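Long-range contacts in methylmalonyl-CoA carboxyltransferase 12S subunit (PDB 1ON3), which catalyses transfer of the carboxyl group of methylmalonyl-CoA to the biotin of the 1.3S subunit, releasing propanoyl-CoA, and forms the hexameric core of transcarboxylase: residues Ser58-Val62 with Val85-Arg89; Gly166-Ile171 with Leu255-Asn259; Leu251-Leu255 with Ala319-Val323; Ala389-Tyr393 with Gly519-Cys523. One frame throughout, in Å; residues are numbered along the deposited sequence.

Contact 1: residues Ser58-Val62 with Val85-Arg89; sequences SFDEV and VVTGR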
loop_
_atom_site.group_PDB
_atom_site.type_symbol
_atom_site.label_atom_id
_atom_site.label_comp_id
_atom_site.label_asym_id
_atom_site.label_seq_id
_atom_site.Cartn_x
_atom_site.Cartn_y
_atom_site.Cartn_z
ATOM N N SER E 58 -19.324 -24.169 25.019
ATOM C CA SER E 58 -18.838 -23.350 23.915
ATOM C C SER E 58 -17.971 -24.126 22.923
ATOM O O SER E 58 -17.724 -23.667 21.811
ATOM C CB SER E 58 -18.038 -22.161 24.454
ATOM O OG SER E 58 -16.787 -22.573 24.977
ATOM N N PHE E 59 -17.502 -25.298 23.318
ATOM C CA PHE E 59 -16.639 -26.075 22.430
ATOM C C PHE E 59 -17.343 -26.611 21.193
ATOM O O PHE E 59 -18.317 -27.354 21.292
ATOM C CB PHE E 59 -16.000 -27.233 23.183
ATOM C CG PHE E 59 -15.006 -28.001 22.361
ATOM C CD1 PHE E 59 -13.963 -27.338 21.716
ATOM C CD2 PHE E 59 -15.107 -29.381 22.230
ATOM C CE1 PHE E 59 -13.032 -28.047 20.947
ATOM C CE2 PHE E 59 -14.183 -30.098 21.465
ATOM C CZ PHE E 59 -13.144 -29.425 20.822
ATOM N N ASP E 60 -16.841 -26.218 20.028
ATOM C CA ASP E 60 -17.377 -26.655 18.746
ATOM C C ASP E 60 -16.276 -27.516 18.115
ATOM O O ASP E 60 -15.351 -27.002 17.487
ATOM C CB ASP E 60 -17.659 -25.444 17.869
ATOM C CG ASP E 60 -18.576 -25.762 16.716
ATOM O OD1 ASP E 60 -18.471 -26.876 16.163
ATOM O OD2 ASP E 60 -19.398 -24.889 16.356
ATOM N N GLU E 61 -16.381 -28.829 18.274
ATOM C CA GLU E 61 -15.349 -29.722 17.764
ATOM C C GLU E 61 -15.299 -29.960 16.272
ATOM O O GLU E 61 -16.334 -30.093 15.621
ATOM C CB GLU E 61 -15.450 -31.075 18.469
ATOM C CG GLU E 61 -14.351 -32.040 18.080
ATOM C CD GLU E 61 -14.364 -33.283 18.950
ATOM O OE1 GLU E 61 -13.455 -34.114 18.797
ATOM O OE2 GLU E 61 -15.290 -33.417 19.781
ATOM N N VAL E 62 -14.079 -30.020 15.738
ATOM C CA VAL E 62 -13.860 -30.291 14.322
ATOM C C VAL E 62 -13.000 -31.557 14.213
ATOM O O VAL E 62 -12.000 -31.694 14.914
ATOM C CB VAL E 62 -13.107 -29.117 13.608
ATOM C CG1 VAL E 62 -12.616 -29.555 12.245
ATOM C CG2 VAL E 62 -14.028 -27.919 13.459
ATOM N N VAL E 85 -6.076 -36.377 18.958
ATOM C CA VAL E 85 -6.126 -34.956 19.315
ATOM C C VAL E 85 -7.544 -34.407 19.146
ATOM O O VAL E 85 -8.246 -34.736 18.185
ATOM C CB VAL E 85 -5.133 -34.105 18.476
ATOM C CG1 VAL E 85 -5.675 -33.892 17.055
ATOM C CG2 VAL E 85 -4.888 -32.747 19.172
ATOM N N VAL E 86 -7.978 -33.602 20.110
ATOM C CA VAL E 86 -9.314 -33.004 20.073
ATOM C C VAL E 86 -9.098 -31.548 19.704
ATOM O O VAL E 86 -8.406 -30.826 20.418
ATOM C CB VAL E 86 -10.013 -33.108 21.446
ATOM C CG1 VAL E 86 -11.449 -32.582 21.342
ATOM C CG2 VAL E 86 -10.019 -34.563 21.913
ATOM N N THR E 87 -9.687 -31.132 18.586
ATOM C CA THR E 87 -9.518 -29.783 18.067
ATOM C C THR E 87 -10.832 -29.064 17.779
ATOM O O THR E 87 -11.827 -29.675 17.375
ATOM C CB THR E 87 -8.719 -29.816 16.761
ATOM O OG1 THR E 87 -9.430 -30.607 15.804
ATOM C CG2 THR E 87 -7.328 -30.434 16.978
ATOM N N GLY E 88 -10.831 -27.750 17.968
ATOM C CA GLY E 88 -12.043 -27.008 17.699
ATOM C C GLY E 88 -11.982 -25.552 18.088
ATOM O O GLY E 88 -10.907 -25.001 18.340
ATOM N N ARG E 89 -13.165 -24.947 18.142
ATOM C CA ARG E 89 -13.338 -23.537 18.467
ATOM C C ARG E 89 -14.237 -23.407 19.698
ATOM O O ARG E 89 -15.161 -24.193 19.893
ATOM C CB ARG E 89 -13.963 -22.832 17.254
ATOM C CG ARG E 89 -13.989 -21.292 17.271
ATOM C CD ARG E 89 -15.185 -20.705 18.020
ATOM N NE ARG E 89 -15.425 -19.305 17.653
ATOM C CZ ARG E 89 -16.422 -18.563 18.134
ATOM N NH1 ARG E 89 -17.278 -19.086 19.006
ATOM N NH2 ARG E 89 -16.565 -17.295 17.748
HETATM O O HOH W 1 -18.354 -21.365 20.381
HETATM O O HOH W 2 -11.254 -33.309 17.106
#
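Asp60 and Arg89 form an antiparallel hydrogen-bonded pair. Asp60 N donates to Arg89 O at 2.6 Å, while the returning bond from Arg89 N to Asp60 O is longer, at 3.1 Å. Further on, Val62 N meets Thr87 O at 2.8 Å. Between them Glu61 faces Gly88 as a non-hydrogen-bonded pair; a side chain on Gly88 would run into Asp60 O and the Phe59 ring. Strand 60-62 thus forms the outer edge, within the chain, of the mixed sheet of the N-terminal crotonase-like half, with strand 95-102 on the far side of strand 85-92. Water adds two links. One molecule donates to Ser58 O and accepts from Arg89 NH1, lying in the guanidinium plane; another accepts from Thr87 N close to Glu61 OE1, whose carboxylate is also paired with Arg47 through OE2. The apolar contacts centre on Phe59. A chi1 of -175° puts its CG opposite the backbone N and turns the ring beside residues 86-88, CZ resting 3.6 Å from Val86 CG1 and CE1 3.6 Å from Gly88 CA. Replacing this phenylalanine by alanine is likely to leave Val86 CG1 without its aromatic neighbour and to open a gap beside Gly88. Leu50 of helix 46-53 touches both Phe59 and Val86, and Met505 of a neighbouring subunit packs on Asp60 and Arg89.

Contact 2: residues Gly166-Ile171 with Leu255-Asn259; sequences GVVPQI and LPQNN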
loop_
_atom_site.group_PDB
_atom_site.type_symbol
_atom_site.label_atom_id
_atom_site.label_comp_id
_atom_site.label_asym_id
_atom_site.label_seq_id
_atom_site.Cartn_x
_atom_site.Cartn_y
_atom_site.Cartn_z
ATOM N N GLY E 166 3.404 -13.789 16.351
ATOM C CA GLY E 166 3.242 -12.343 16.256
ATOM C C GLY E 166 1.956 -11.872 15.585
ATOM O O GLY E 166 1.763 -10.665 15.401
ATOM N N VAL E 167 1.078 -12.812 15.218
ATOM C CA VAL E 167 -0.201 -12.472 14.579
ATOM C C VAL E 167 -1.326 -12.781 15.566
ATOM O O VAL E 167 -2.164 -11.925 15.843
ATOM C CB VAL E 167 -0.421 -13.263 13.277
ATOM C CG1 VAL E 167 -1.687 -12.735 12.562
ATOM C CG2 VAL E 167 0.806 -13.124 12.364
ATOM N N VAL E 168 -1.359 -14.006 16.091
ATOM C CA VAL E 168 -2.339 -14.355 17.122
ATOM C C VAL E 168 -1.536 -14.975 18.268
ATOM O O VAL E 168 -0.545 -15.652 18.026
ATOM C CB VAL E 168 -3.425 -15.359 16.633
ATOM C CG1 VAL E 168 -4.260 -14.721 15.527
ATOM C CG2 VAL E 168 -2.780 -16.660 16.154
ATOM N N PRO E 169 -1.934 -14.729 19.529
ATOM C CA PRO E 169 -1.189 -15.294 20.659
ATOM C C PRO E 169 -1.277 -16.813 20.657
ATOM O O PRO E 169 -2.325 -17.368 20.328
ATOM C CB PRO E 169 -1.888 -14.693 21.883
ATOM C CG PRO E 169 -2.609 -13.492 21.348
ATOM C CD PRO E 169 -3.097 -13.962 20.009
ATOM N N GLN E 170 -0.177 -17.474 21.024
ATOM C CA GLN E 170 -0.125 -18.933 21.070
ATOM C C GLN E 170 0.366 -19.362 22.446
ATOM O O GLN E 170 1.461 -18.982 22.867
ATOM C CB GLN E 170 0.837 -19.483 20.005
ATOM C CG GLN E 170 0.508 -19.115 18.577
ATOM C CD GLN E 170 1.533 -19.669 17.614
ATOM O OE1 GLN E 170 1.484 -20.847 17.259
ATOM N NE2 GLN E 170 2.489 -18.827 17.205
ATOM N N ILE E 171 -0.466 -20.137 23.138
ATOM C CA ILE E 171 -0.182 -20.620 24.484
ATOM C C ILE E 171 -0.091 -22.152 24.513
ATOM O O ILE E 171 -1.010 -22.855 24.092
ATOM C CB ILE E 171 -1.295 -20.149 25.460
ATOM C CG1 ILE E 171 -1.308 -18.617 25.505
ATOM C CG2 ILE E 171 -1.073 -20.718 26.865
ATOM C CD1 ILE E 171 -2.532 -18.013 26.226
ATOM N N LEU E 255 -4.004 -10.344 27.119
ATOM C CA LEU E 255 -3.730 -10.296 25.688
ATOM C C LEU E 255 -4.865 -9.971 24.737
ATOM O O LEU E 255 -6.025 -10.293 24.981
ATOM C CB LEU E 255 -3.120 -11.640 25.235
ATOM C CG LEU E 255 -2.086 -12.271 26.180
ATOM C CD1 LEU E 255 -1.646 -13.655 25.656
ATOM C CD2 LEU E 255 -0.888 -11.337 26.300
ATOM N N PRO E 256 -4.527 -9.328 23.620
ATOM C CA PRO E 256 -5.526 -8.981 22.608
ATOM C C PRO E 256 -5.831 -10.275 21.836
ATOM O O PRO E 256 -5.135 -11.285 22.009
ATOM C CB PRO E 256 -4.786 -7.979 21.741
ATOM C CG PRO E 256 -3.354 -8.506 21.795
ATOM C CD PRO E 256 -3.193 -8.812 23.254
ATOM N N GLN E 257 -6.875 -10.255 21.012
ATOM C CA GLN E 257 -7.226 -11.412 20.202
ATOM C C GLN E 257 -6.169 -11.671 19.135
ATOM O O GLN E 257 -5.855 -12.826 18.822
ATOM C CB GLN E 257 -8.557 -11.174 19.502
ATOM C CG GLN E 257 -9.757 -11.252 20.410
ATOM C CD GLN E 257 -9.950 -12.651 20.960
ATOM O OE1 GLN E 257 -9.448 -12.983 22.034
ATOM N NE2 GLN E 257 -10.664 -13.487 20.211
ATOM N N ASN E 258 -5.635 -10.590 18.567
ATOM C CA ASN E 258 -4.635 -10.675 17.506
ATOM C C ASN E 258 -3.824 -9.381 17.452
ATOM O O ASN E 258 -4.069 -8.460 18.235
ATOM C CB ASN E 258 -5.324 -10.931 16.160
ATOM C CG ASN E 258 -6.356 -9.880 15.831
ATOM O OD1 ASN E 258 -6.014 -8.742 15.558
ATOM N ND2 ASN E 258 -7.635 -10.261 15.864
ATOM N N ASN E 259 -2.870 -9.302 16.532
ATOM C CA ASN E 259 -2.006 -8.128 16.472
ATOM C C ASN E 259 -2.599 -6.823 15.932
ATOM O O ASN E 259 -1.885 -5.826 15.842
ATOM C CB ASN E 259 -0.705 -8.457 15.721
ATOM C CG ASN E 259 -0.914 -8.677 14.232
ATOM O OD1 ASN E 259 -2.011 -8.515 13.720
ATOM N ND2 ASN E 259 0.155 -9.041 13.529
#
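Val168 and Asn258 approach to 4.4 Å between their CA atoms where two stretches of loop pass in opposite directions, bound through one main-chain bond, from Asn259 N to Val167 O at 2.8 Å. Residues 166-169 belong to a beta-alpha-beta unit, in the turn that brings the chain from helix 147-164 into strand 170-175, the parallel neighbour of strand 133-139; residues 255-259 pack against this turn after leaving helix 241-253. Gly166 sits at a positive phi of 79°, where a CB would be jammed against the preceding carbonyl. Pro169 points at the other segment and covers two of its carbonyls: CD lies 3.2 Å from Gln257 O and CG 3.4 Å from Pro256 O. On the same ring, CB meets Leu255 CD1 at 3.9 Å, and Ile171 comes more loosely to that methyl group. Val168 CG1 touches Asn258 CB at 4.0 Å, the two side chains meeting at a slant. The Asn258 amide turns from the contact to Thr260 and Gly130, and that of Gln257 to Arg95 and Pro96, which tie the loop to other parts of the same domain. Asn259 does the opposite. Its CG stands between the backbone N and the carbonyl carbon (chi1 70°), which brings the amide back over the turn, and ND2 also donates to Ala515 O of a neighbouring subunit. Its bond within the chain runs from Asn259 ND2 to Gly166 O at 3.0 Å, the acceptor tilted 31° from the amide plane.

Contact 3: residues Leu251-Leu255 with Ala319-Val323; sequences LLSFL and AFARV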
loop_
_atom_site.group_PDB
_atom_site.type_symbol
_atom_site.label_atom_id
_atom_site.label_comp_id
_atom_site.label_asym_id
_atom_site.label_seq_id
_atom_site.Cartn_x
_atom_site.Cartn_y
_atom_site.Cartn_z
ATOM N N LEU E 251 -3.389 -15.428 32.048
ATOM C CA LEU E 251 -2.465 -14.954 31.020
ATOM C C LEU E 251 -3.234 -14.417 29.812
ATOM O O LEU E 251 -2.955 -13.324 29.309
ATOM C CB LEU E 251 -1.540 -16.104 30.580
ATOM C CG LEU E 251 -0.704 -15.893 29.311
ATOM C CD1 LEU E 251 0.316 -14.757 29.538
ATOM C CD2 LEU E 251 0.024 -17.202 28.956
ATOM N N LEU E 252 -4.203 -15.181 29.329
ATOM C CA LEU E 252 -4.976 -14.729 28.177
ATOM C C LEU E 252 -5.674 -13.391 28.421
ATOM O O LEU E 252 -5.791 -12.578 27.498
ATOM C CB LEU E 252 -6.016 -15.779 27.778
ATOM C CG LEU E 252 -6.848 -15.499 26.521
ATOM C CD1 LEU E 252 -5.965 -15.416 25.284
ATOM C CD2 LEU E 252 -7.871 -16.620 26.358
ATOM N N SER E 253 -6.116 -13.150 29.655
ATOM C CA SER E 253 -6.826 -11.910 29.983
ATOM C C SER E 253 -6.027 -10.635 29.720
ATOM O O SER E 253 -6.619 -9.570 29.559
ATOM C CB SER E 253 -7.307 -11.924 31.447
ATOM O OG SER E 253 -6.251 -11.713 32.376
ATOM N N PHE E 254 -4.694 -10.731 29.675
ATOM C CA PHE E 254 -3.853 -9.560 29.410
ATOM C C PHE E 254 -3.610 -9.359 27.919
ATOM O O PHE E 254 -3.085 -8.321 27.495
ATOM C CB PHE E 254 -2.464 -9.700 30.070
ATOM C CG PHE E 254 -2.480 -9.623 31.573
ATOM C CD1 PHE E 254 -2.486 -10.787 32.343
ATOM C CD2 PHE E 254 -2.497 -8.387 32.215
ATOM C CE1 PHE E 254 -2.516 -10.724 33.737
ATOM C CE2 PHE E 254 -2.522 -8.303 33.597
ATOM C CZ PHE E 254 -2.534 -9.485 34.371
ATOM N N LEU E 255 -4.004 -10.344 27.119
ATOM C CA LEU E 255 -3.730 -10.296 25.688
ATOM C C LEU E 255 -4.865 -9.971 24.737
ATOM O O LEU E 255 -6.025 -10.293 24.981
ATOM C CB LEU E 255 -3.120 -11.640 25.235
ATOM C CG LEU E 255 -2.086 -12.271 26.180
ATOM C CD1 LEU E 255 -1.646 -13.655 25.656
ATOM C CD2 LEU E 255 -0.888 -11.337 26.300
ATOM N N ALA E 319 6.722 -9.001 34.252
ATOM C CA ALA E 319 5.366 -9.319 34.676
ATOM C C ALA E 319 4.292 -8.532 33.940
ATOM O O ALA E 319 4.497 -7.387 33.552
ATOM C CB ALA E 319 5.228 -9.066 36.185
ATOM N N PHE E 320 3.141 -9.161 33.754
ATOM C CA PHE E 320 2.019 -8.482 33.129
ATOM C C PHE E 320 1.213 -7.844 34.263
ATOM O O PHE E 320 1.068 -8.427 35.344
ATOM C CB PHE E 320 1.115 -9.471 32.389
ATOM C CG PHE E 320 1.654 -9.924 31.067
ATOM C CD1 PHE E 320 1.895 -11.272 30.823
ATOM C CD2 PHE E 320 1.885 -9.010 30.044
ATOM C CE1 PHE E 320 2.356 -11.703 29.565
ATOM C CE2 PHE E 320 2.342 -9.425 28.796
ATOM C CZ PHE E 320 2.578 -10.770 28.551
ATOM N N ALA E 321 0.683 -6.653 34.016
ATOM C CA ALA E 321 -0.124 -5.974 35.010
ATOM C C ALA E 321 -1.015 -5.009 34.279
ATOM O O ALA E 321 -1.063 -5.000 33.045
ATOM C CB ALA E 321 0.759 -5.222 35.983
ATOM N N ARG E 322 -1.720 -4.180 35.036
ATOM C CA ARG E 322 -2.584 -3.201 34.420
ATOM C C ARG E 322 -2.497 -1.854 35.111
ATOM O O ARG E 322 -2.271 -1.768 36.327
ATOM C CB ARG E 322 -4.034 -3.688 34.432
ATOM C CG ARG E 322 -4.328 -4.792 33.413
ATOM C CD ARG E 322 -5.772 -5.235 33.491
ATOM N NE ARG E 322 -6.014 -6.409 32.658
ATOM C CZ ARG E 322 -6.054 -7.660 33.102
ATOM N NH1 ARG E 322 -5.867 -7.928 34.387
ATOM N NH2 ARG E 322 -6.280 -8.648 32.246
ATOM N N VAL E 323 -2.631 -0.801 34.317
ATOM C CA VAL E 323 -2.647 0.546 34.861
ATOM C C VAL E 323 -3.909 1.156 34.273
ATOM O O VAL E 323 -4.045 1.263 33.057
ATOM C CB VAL E 323 -1.405 1.367 34.447
ATOM C CG1 VAL E 323 -1.528 2.790 35.009
ATOM C CG2 VAL E 323 -0.133 0.704 35.006
HETATM O O HOH W 3 -6.637 -10.674 34.972
#
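The Phe254 ring is held between Phe320 and Arg322, one on each face. Phe320 CB sits over the centre of one face, 3.7 Å from the ring centroid, in a CH-pi contact; on the opposite face the Arg322 guanidinium lies flat, its plane turned by only 12° and its CZ 4.0 Å from that centroid, a stacked cation-pi pair. Leu251 O is in plane at the ring edge. The Phe320 ring itself is near parallel to that of Phe254 but slid aside, with centroids 5.7 Å apart and little overlap. Instead it extends toward the leucines, CE1 meeting Leu251 CD1 at 3.7 Å and CZ meeting Leu255 CD2 at 4.2 Å. The Arg322 chain is extended from CG to NE, which carries the guanidinium across Phe254 to Ser253. There Arg322 NH2 donates to Ser253 OG at 3.1 Å, in the guanidinium plane, and weakly to Ser253 O at 2.9 Å. A water in the same plane accepts from Arg322 NH1 and donates to Ser253 OG, a hydroxyl that also bonds Lys250 O. With its edge fixed by these bonds, the guanidinium probably has little freedom to rotate, and the nearby carbonyl of Ser253 probably favours its charge. This cation-pi stack, with a CH-pi contact on the other face, joins helix 241-253 of the first half to strand 316-323 of the second, within the duplicated crotonase-like fold of the carboxyltransferases.

Contact 4: residues Ala389-Tyr393 with Gly519-Cys523; sequences AKMLY and GNFPC
Tyr393 and Phe521 meet in an offset edge-to-face pair: the edge of Phe521 is directed at the face of Tyr393, with planes at 82° and centroids 5.3 Å apart. The touch is close, 3.3 Å between Tyr393 CD2 and Phe521 CD2, and Phe521 CA stands over the centre of the tyrosine ring. The Tyr393 ring, its CG swung away from N (chi1 -172°), reaches along the C-terminal tail, so that its OH ends 2.9 Å from Gly519 CA, where a side chain would clash. Pro522 CD meets Tyr393 CG obliquely at 3.7 Å, while Pro522 CG rests against Ala389 CB. A leucine in place of Tyr393 would probably leave Phe521 without its aromatic face and open a gap beside Gly519. Lys390 is extended beyond CG; the Lys390 and Phe521 side chains cross at about a right angle, and Lys390 slides past Pro522 in the opposite direction. This brings Lys390 NZ 2.7 Å from Cys523 O, the donor 37° out of the carboxylate plane, and a water accepts from the same NZ near Pro522 O. Asp348 pairs with this ammonium as well; that carboxylate and the chain-terminal one probably offset the nearby Lys390 of a neighbouring subunit. Arg386 pairs with Cys523 OXT. Asn520 bonds Ser165 and Asp190 of that subunit. The C-terminal tail is thereby clamped on helix 384-397 of the second crotonase-like half, at a subunit interface of the hexamer.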
loop_
_atom_site.group_PDB
_atom_site.type_symbol
_atom_site.label_atom_id
_atom_site.label_comp_id
_atom_site.label_asym_id
_atom_site.label_seq_id
_atom_site.Cartn_x
_atom_site.Cartn_y
_atom_site.Cartn_z
ATOM N N ALA E 389 22.977 -7.858 23.931
ATOM C CA ALA E 389 22.575 -7.094 22.752
ATOM C C ALA E 389 21.089 -7.304 22.414
ATOM O O ALA E 389 20.470 -6.461 21.758
ATOM C CB ALA E 389 23.434 -7.485 21.556
ATOM N N LYS E 390 20.528 -8.429 22.852
ATOM C CA LYS E 390 19.124 -8.721 22.595
ATOM C C LYS E 390 18.209 -7.700 23.255
ATOM O O LYS E 390 17.167 -7.371 22.716
ATOM C CB LYS E 390 18.765 -10.112 23.102
ATOM C CG LYS E 390 19.479 -11.227 22.354
ATOM C CD LYS E 390 19.138 -12.599 22.916
ATOM C CE LYS E 390 19.984 -13.676 22.209
ATOM N NZ LYS E 390 19.695 -15.054 22.725
ATOM N N MET E 391 18.582 -7.213 24.435
ATOM C CA MET E 391 17.749 -6.211 25.106
ATOM C C MET E 391 17.786 -4.894 24.333
ATOM O O MET E 391 16.752 -4.258 24.118
ATOM C CB MET E 391 18.235 -5.984 26.540
ATOM C CG MET E 391 17.942 -7.153 27.459
ATOM S SD MET E 391 18.512 -6.882 29.143
ATOM C CE MET E 391 17.347 -5.635 29.728
ATOM N N LEU E 392 18.985 -4.472 23.930
ATOM C CA LEU E 392 19.119 -3.247 23.157
ATOM C C LEU E 392 18.346 -3.405 21.854
ATOM O O LEU E 392 17.674 -2.481 21.397
ATOM C CB LEU E 392 20.589 -2.976 22.848
ATOM C CG LEU E 392 21.441 -2.826 24.107
ATOM C CD1 LEU E 392 22.926 -2.922 23.744
ATOM C CD2 LEU E 392 21.092 -1.502 24.781
ATOM N N TYR E 393 18.445 -4.585 21.251
ATOM C CA TYR E 393 17.748 -4.819 20.001
ATOM C C TYR E 393 16.233 -4.753 20.186
ATOM O O TYR E 393 15.551 -4.001 19.477
ATOM C CB TYR E 393 18.116 -6.180 19.417
ATOM C CG TYR E 393 17.553 -6.365 18.031
ATOM C CD1 TYR E 393 18.332 -6.135 16.906
ATOM C CD2 TYR E 393 16.213 -6.709 17.848
ATOM C CE1 TYR E 393 17.796 -6.238 15.618
ATOM C CE2 TYR E 393 15.666 -6.807 16.575
ATOM C CZ TYR E 393 16.461 -6.572 15.466
ATOM O OH TYR E 393 15.904 -6.664 14.211
ATOM N N GLY E 519 14.763 -7.489 11.006
ATOM C CA GLY E 519 16.127 -7.148 11.333
ATOM C C GLY E 519 16.883 -8.432 11.623
ATOM O O GLY E 519 16.349 -9.535 11.445
ATOM N N ASN E 520 18.124 -8.284 12.080
ATOM C CA ASN E 520 18.985 -9.420 12.407
ATOM C C ASN E 520 19.035 -9.524 13.942
ATOM O O ASN E 520 19.991 -9.074 14.560
ATOM C CB ASN E 520 20.402 -9.168 11.832
ATOM C CG ASN E 520 21.307 -10.416 11.885
ATOM O OD1 ASN E 520 20.911 -11.462 12.404
ATOM N ND2 ASN E 520 22.533 -10.301 11.342
ATOM N N PHE E 521 18.005 -10.108 14.550
ATOM C CA PHE E 521 17.950 -10.239 16.016
ATOM C C PHE E 521 19.121 -11.093 16.507
ATOM O O PHE E 521 19.391 -12.162 15.963
ATOM C CB PHE E 521 16.615 -10.866 16.421
ATOM C CG PHE E 521 16.399 -10.954 17.913
ATOM C CD1 PHE E 521 16.740 -12.100 18.611
ATOM C CD2 PHE E 521 15.836 -9.895 18.609
ATOM C CE1 PHE E 521 16.521 -12.198 19.979
ATOM C CE2 PHE E 521 15.612 -9.982 19.984
ATOM C CZ PHE E 521 15.955 -11.138 20.664
ATOM N N PRO E 522 19.835 -10.634 17.550
ATOM C CA PRO E 522 20.968 -11.436 18.033
ATOM C C PRO E 522 20.588 -12.836 18.492
ATOM O O PRO E 522 19.500 -13.054 19.049
ATOM C CB PRO E 522 21.535 -10.590 19.167
ATOM C CG PRO E 522 21.250 -9.190 18.713
ATOM C CD PRO E 522 19.822 -9.305 18.180
ATOM N N CYS E 523 21.490 -13.787 18.243
ATOM C CA CYS E 523 21.253 -15.169 18.630
ATOM C C CYS E 523 22.063 -15.539 19.871
ATOM O O CYS E 523 21.432 -15.950 20.873
ATOM C CB CYS E 523 21.610 -16.121 17.474
ATOM S SG CYS E 523 20.447 -16.053 16.078
ATOM O OXT CYS E 523 23.315 -15.429 19.811
HETATM O O HOH W 4 18.154 -15.334 20.140
#

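Contact 1 closes first; contact 3 opens at Leu251 where contact 2 is ending, the two sharing Leu255; contact 4 comes last. Contacts 1 and 2 reach the mixed sheet of the first half, with centres about 19 Å apart; contact 3 steps across to the sheet of the second half, and contact 4 lies in that half. Contacts 2 and 3, about 13 Å apart between centres, also touch through Ile171 CD1 and Leu251 CD2, so that packing probably continues across the junction of the halves. Contacts 1 and 4, about 38 Å apart between centres, lie on opposite sides of the chain's centre. Contacts 2 and 4 meet one neighbouring subunit and contact 1 another, tying the duplicated fold to hexamer assembly.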